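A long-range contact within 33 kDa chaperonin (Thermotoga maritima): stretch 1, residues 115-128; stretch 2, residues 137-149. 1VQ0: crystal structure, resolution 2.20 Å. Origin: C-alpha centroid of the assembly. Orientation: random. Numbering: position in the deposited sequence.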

# COMPACT_ATOMS: atom_id res chain seq x y z
N ASP A 115 -7.45 17.65 -20.33
CA ASP A 115 -7.24 16.20 -20.42
C ASP A 115 -6.48 15.69 -19.23
O ASP A 115 -5.31 15.27 -19.32
CB ASP A 115 -6.55 15.83 -21.72
CG ASP A 115 -6.56 14.36 -21.98
OD1 ASP A 115 -7.31 13.62 -21.27
OD2 ASP A 115 -5.85 13.89 -22.87
N VAL A 116 -7.16 15.71 -18.09
CA VAL A 116 -6.61 15.19 -16.84
C VAL A 116 -6.18 13.73 -16.98
O VAL A 116 -5.04 13.37 -16.65
CB VAL A 116 -7.61 15.43 -15.69
CG1 VAL A 116 -7.16 14.77 -14.40
CG2 VAL A 116 -7.81 16.93 -15.51
N ALA A 117 -7.06 12.89 -17.55
CA ALA A 117 -6.79 11.46 -17.72
C ALA A 117 -5.54 11.26 -18.60
O ALA A 117 -4.66 10.46 -18.30
CB ALA A 117 -8.03 10.75 -18.32
N GLY A 118 -5.45 12.01 -19.68
CA GLY A 118 -4.29 11.97 -20.57
C GLY A 118 -3.04 12.45 -19.84
O GLY A 118 -1.96 11.91 -19.99
N ALA A 119 -3.18 13.49 -19.02
CA ALA A 119 -1.99 13.99 -18.32
C ALA A 119 -1.42 12.91 -17.41
O ALA A 119 -0.22 12.77 -17.27
CB ALA A 119 -2.33 15.21 -17.52
N ILE A 120 -2.30 12.15 -16.74
CA ILE A 120 -1.87 11.12 -15.78
C ILE A 120 -1.46 9.82 -16.46
O ILE A 120 -0.48 9.15 -16.07
CB ILE A 120 -2.98 10.90 -14.74
CG1 ILE A 120 -3.10 12.14 -13.85
CG2 ILE A 120 -2.74 9.56 -13.93
CD1 ILE A 120 -4.34 12.14 -12.99
N GLY A 121 -2.22 9.43 -17.46
CA GLY A 121 -1.96 8.17 -18.15
C GLY A 121 -2.29 6.96 -17.29
O GLY A 121 -3.10 7.04 -16.36
N GLN A 122 -1.65 5.87 -17.63
CA GLN A 122 -1.80 4.56 -17.01
C GLN A 122 -1.02 4.57 -15.73
O GLN A 122 0.16 4.91 -15.73
CB GLN A 122 -1.19 3.45 -17.87
CG GLN A 122 -1.84 3.19 -19.20
CD GLN A 122 -3.31 3.21 -19.09
OE1 GLN A 122 -3.90 2.29 -18.50
NE2 GLN A 122 -3.92 4.28 -19.58
N GLY A 123 -1.63 4.13 -14.65
CA GLY A 123 -0.97 4.11 -13.38
C GLY A 123 -1.84 3.78 -12.19
O GLY A 123 -2.83 3.05 -12.31
N VAL A 124 -1.44 4.29 -11.03
CA VAL A 124 -1.95 3.83 -9.74
C VAL A 124 -2.28 5.03 -8.82
O VAL A 124 -1.78 6.14 -8.99
CB VAL A 124 -0.91 2.88 -8.99
CG1 VAL A 124 -0.50 1.79 -9.82
CG2 VAL A 124 0.34 3.62 -8.50
N LEU A 125 -3.13 4.76 -7.84
CA LEU A 125 -3.42 5.71 -6.80
C LEU A 125 -3.07 5.12 -5.44
O LEU A 125 -3.43 4.01 -5.14
CB LEU A 125 -4.88 6.11 -6.89
CG LEU A 125 -5.47 7.05 -5.83
CD1 LEU A 125 -6.80 7.62 -6.35
CD2 LEU A 125 -5.73 6.33 -4.58
N ARG A 126 -2.31 5.89 -4.67
CA ARG A 126 -1.88 5.62 -3.30
C ARG A 126 -2.48 6.62 -2.33
O ARG A 126 -2.56 7.78 -2.63
CB ARG A 126 -0.34 5.72 -3.17
CG ARG A 126 0.32 4.55 -3.67
CD ARG A 126 1.81 4.44 -3.49
NE ARG A 126 2.45 5.39 -4.34
CZ ARG A 126 2.94 5.17 -5.54
NH1 ARG A 126 2.93 4.00 -6.09
NH2 ARG A 126 3.50 6.18 -6.17
N VAL A 127 -2.89 6.11 -1.17
CA VAL A 127 -3.26 6.92 -0.00
C VAL A 127 -2.39 6.52 1.18
O VAL A 127 -2.37 5.34 1.60
CB VAL A 127 -4.74 6.87 0.28
CG1 VAL A 127 -5.11 7.62 1.61
CG2 VAL A 127 -5.49 7.45 -0.92
N VAL A 128 -1.66 7.51 1.67
CA VAL A 128 -0.78 7.42 2.86
C VAL A 128 -1.48 8.06 4.05
O VAL A 128 -1.90 9.21 3.98
CB VAL A 128 0.55 8.11 2.62
CG1 VAL A 128 1.51 7.89 3.72
CG2 VAL A 128 1.14 7.59 1.31
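Stretch 2 (137-149) FVSQVPLVSGEIA

The most unusual feature of this contact is a glycine set against a helix: Gly-146 brings its CA within 4.3 Å of Ala-117 CA, and its carbonyl O lies against three residues of stretch 1. Gly-146 O lies 3.4 Å from Ala-117 CA in a CA-H...O contact, 3.4 Å from Val-116 CG1 and 3.4 Å from Ile-120 CD1. A CB on Gly-146 would point toward the helix, only 3.4 Å from Ala-117 CA, and the backbone angles (82/9) would also jam it against the preceding carbonyl; the backbone angles alone call for glycine, and the tight approach to Ala-117 CA agrees.

Before that loop, stretch 2 is an extended strand, 137-142, running antiparallel to strand 123-128 at 155°, with the axes 4.6 Å apart at closest. The ladder is regular. Leu-125 pairs with Val-141 through Leu-125 N to Val-141 O (2.8 Å) and Val-141 N to Leu-125 O (2.9 Å); Val-127 pairs with Ser-139 through Val-127 N to Ser-139 O (2.9 Å) and Ser-139 N to Val-127 O (3.0 Å). The non-hydrogen-bonded pairs come closer, with Arg-126 CA 4.3 Å from Gln-140 CA, and CA-H...O contacts fill the intervals, as from Arg-126 CA to Ser-139 O at 3.3 Å.

The two faces differ. Leu-125 and Val-141 share one, with Leu-125 CD2 4.2 Å from Val-141 CG2. On the other, Arg-126 NH1 donates to Gln-140 OE1 at 3.1 Å, near the guanidinium plane, and Val-128 CG2 meets Val-138 CG1 at 4.2 Å.

Leu-143 links strand to helix. Its N donates to Gly-123 O at 3.1 Å, extending the ladder past Pro-142, while its side chain reaches both elements: CD2 is 3.9 Å from Leu-125 CB, and CD1 is 3.5 Å from Ile-120 CG2. Farther along, Ile-148 CG1 packs 4.0 Å from Ile-120 CD1.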

# COMPACT_ATOMS: atom_id res chain seq x y z
N PHE A 137 0.23 4.05 7.34
CA PHE A 137 -0.57 3.14 6.53
C PHE A 137 -0.51 3.60 5.09
O PHE A 137 -0.56 4.81 4.79
CB PHE A 137 -2.02 3.08 7.02
CG PHE A 137 -2.13 2.63 8.43
CD1 PHE A 137 -2.02 1.31 8.76
CD2 PHE A 137 -2.27 3.55 9.46
CE1 PHE A 137 -2.08 0.87 10.09
CE2 PHE A 137 -2.33 3.12 10.81
CZ PHE A 137 -2.23 1.78 11.11
N VAL A 138 -0.31 2.65 4.20
CA VAL A 138 -0.31 2.96 2.76
C VAL A 138 -1.18 1.93 2.02
O VAL A 138 -1.06 0.72 2.24
CB VAL A 138 1.07 2.91 2.07
CG1 VAL A 138 0.97 3.44 0.63
CG2 VAL A 138 2.17 3.60 2.86
N SER A 139 -2.00 2.43 1.11
CA SER A 139 -2.87 1.58 0.35
C SER A 139 -2.80 2.04 -1.09
O SER A 139 -2.92 3.20 -1.35
CB SER A 139 -4.27 1.58 1.00
OG SER A 139 -5.22 0.92 0.16
N GLN A 140 -2.57 1.09 -2.01
CA GLN A 140 -2.43 1.32 -3.45
C GLN A 140 -3.44 0.53 -4.28
O GLN A 140 -3.66 -0.65 -4.08
CB GLN A 140 -1.02 1.00 -3.92
CG GLN A 140 -0.80 1.30 -5.41
CD GLN A 140 0.56 0.86 -5.94
OE1 GLN A 140 1.56 1.29 -5.39
NE2 GLN A 140 0.59 -0.03 -6.96
N VAL A 141 -4.10 1.23 -5.19
CA VAL A 141 -5.09 0.64 -6.08
C VAL A 141 -4.79 1.08 -7.52
O VAL A 141 -4.25 2.15 -7.72
CB VAL A 141 -6.55 0.98 -5.63
CG1 VAL A 141 -6.85 0.44 -4.25
CG2 VAL A 141 -6.85 2.46 -5.75
N PRO A 142 -5.19 0.29 -8.51
CA PRO A 142 -5.06 0.71 -9.86
C PRO A 142 -6.04 1.85 -10.15
O PRO A 142 -7.05 1.94 -9.48
CB PRO A 142 -5.34 -0.54 -10.70
CG PRO A 142 -6.04 -1.51 -9.73
CD PRO A 142 -5.85 -1.00 -8.38
N LEU A 143 -5.67 2.73 -11.09
CA LEU A 143 -6.56 3.84 -11.45
C LEU A 143 -7.73 3.22 -12.18
O LEU A 143 -7.60 2.22 -12.82
CB LEU A 143 -5.86 4.87 -12.32
CG LEU A 143 -4.82 5.73 -11.69
CD1 LEU A 143 -4.03 6.51 -12.85
CD2 LEU A 143 -5.44 6.73 -10.66
N VAL A 144 -8.89 3.82 -11.99
CA VAL A 144 -10.09 3.47 -12.65
C VAL A 144 -10.29 4.26 -13.96
O VAL A 144 -10.78 3.71 -14.93
CB VAL A 144 -11.31 3.85 -11.73
CG1 VAL A 144 -12.63 3.96 -12.58
CG2 VAL A 144 -11.46 2.83 -10.66
N SER A 145 -10.07 5.57 -13.93
CA SER A 145 -10.29 6.46 -15.10
C SER A 145 -9.25 7.55 -15.21
O SER A 145 -9.07 8.07 -16.29
CB SER A 145 -11.63 7.18 -15.01
OG SER A 145 -11.71 8.11 -13.96
N GLY A 146 -8.59 7.93 -14.14
CA GLY A 146 -7.57 9.00 -14.23
C GLY A 146 -8.11 10.43 -14.19
O GLY A 146 -7.35 11.35 -14.41
N GLU A 147 -9.41 10.59 -13.89
CA GLU A 147 -10.07 11.84 -13.66
C GLU A 147 -9.96 12.28 -12.20
O GLU A 147 -10.45 13.34 -11.87
CB GLU A 147 -11.60 11.67 -13.92
CG GLU A 147 -11.98 11.26 -15.33
CD GLU A 147 -11.63 12.30 -16.36
OE1 GLU A 147 -11.73 13.49 -16.03
OE2 GLU A 147 -11.26 11.92 -17.48
N ILE A 148 -9.43 11.41 -11.33
CA ILE A 148 -9.22 11.68 -9.88
C ILE A 148 -10.45 11.42 -8.98
O ILE A 148 -10.36 10.64 -8.04
CB ILE A 148 -8.51 13.10 -9.63
CG1 ILE A 148 -7.20 13.13 -10.43
CG2 ILE A 148 -8.13 13.32 -8.11
CD1 ILE A 148 -6.46 14.43 -10.43
N ALA A 149 -11.58 12.07 -9.26
CA ALA A 149 -12.78 11.89 -8.43
C ALA A 149 -13.06 10.41 -8.30
O ALA A 149 -13.03 9.84 -7.19
CB ALA A 149 -14.03 12.64 -9.00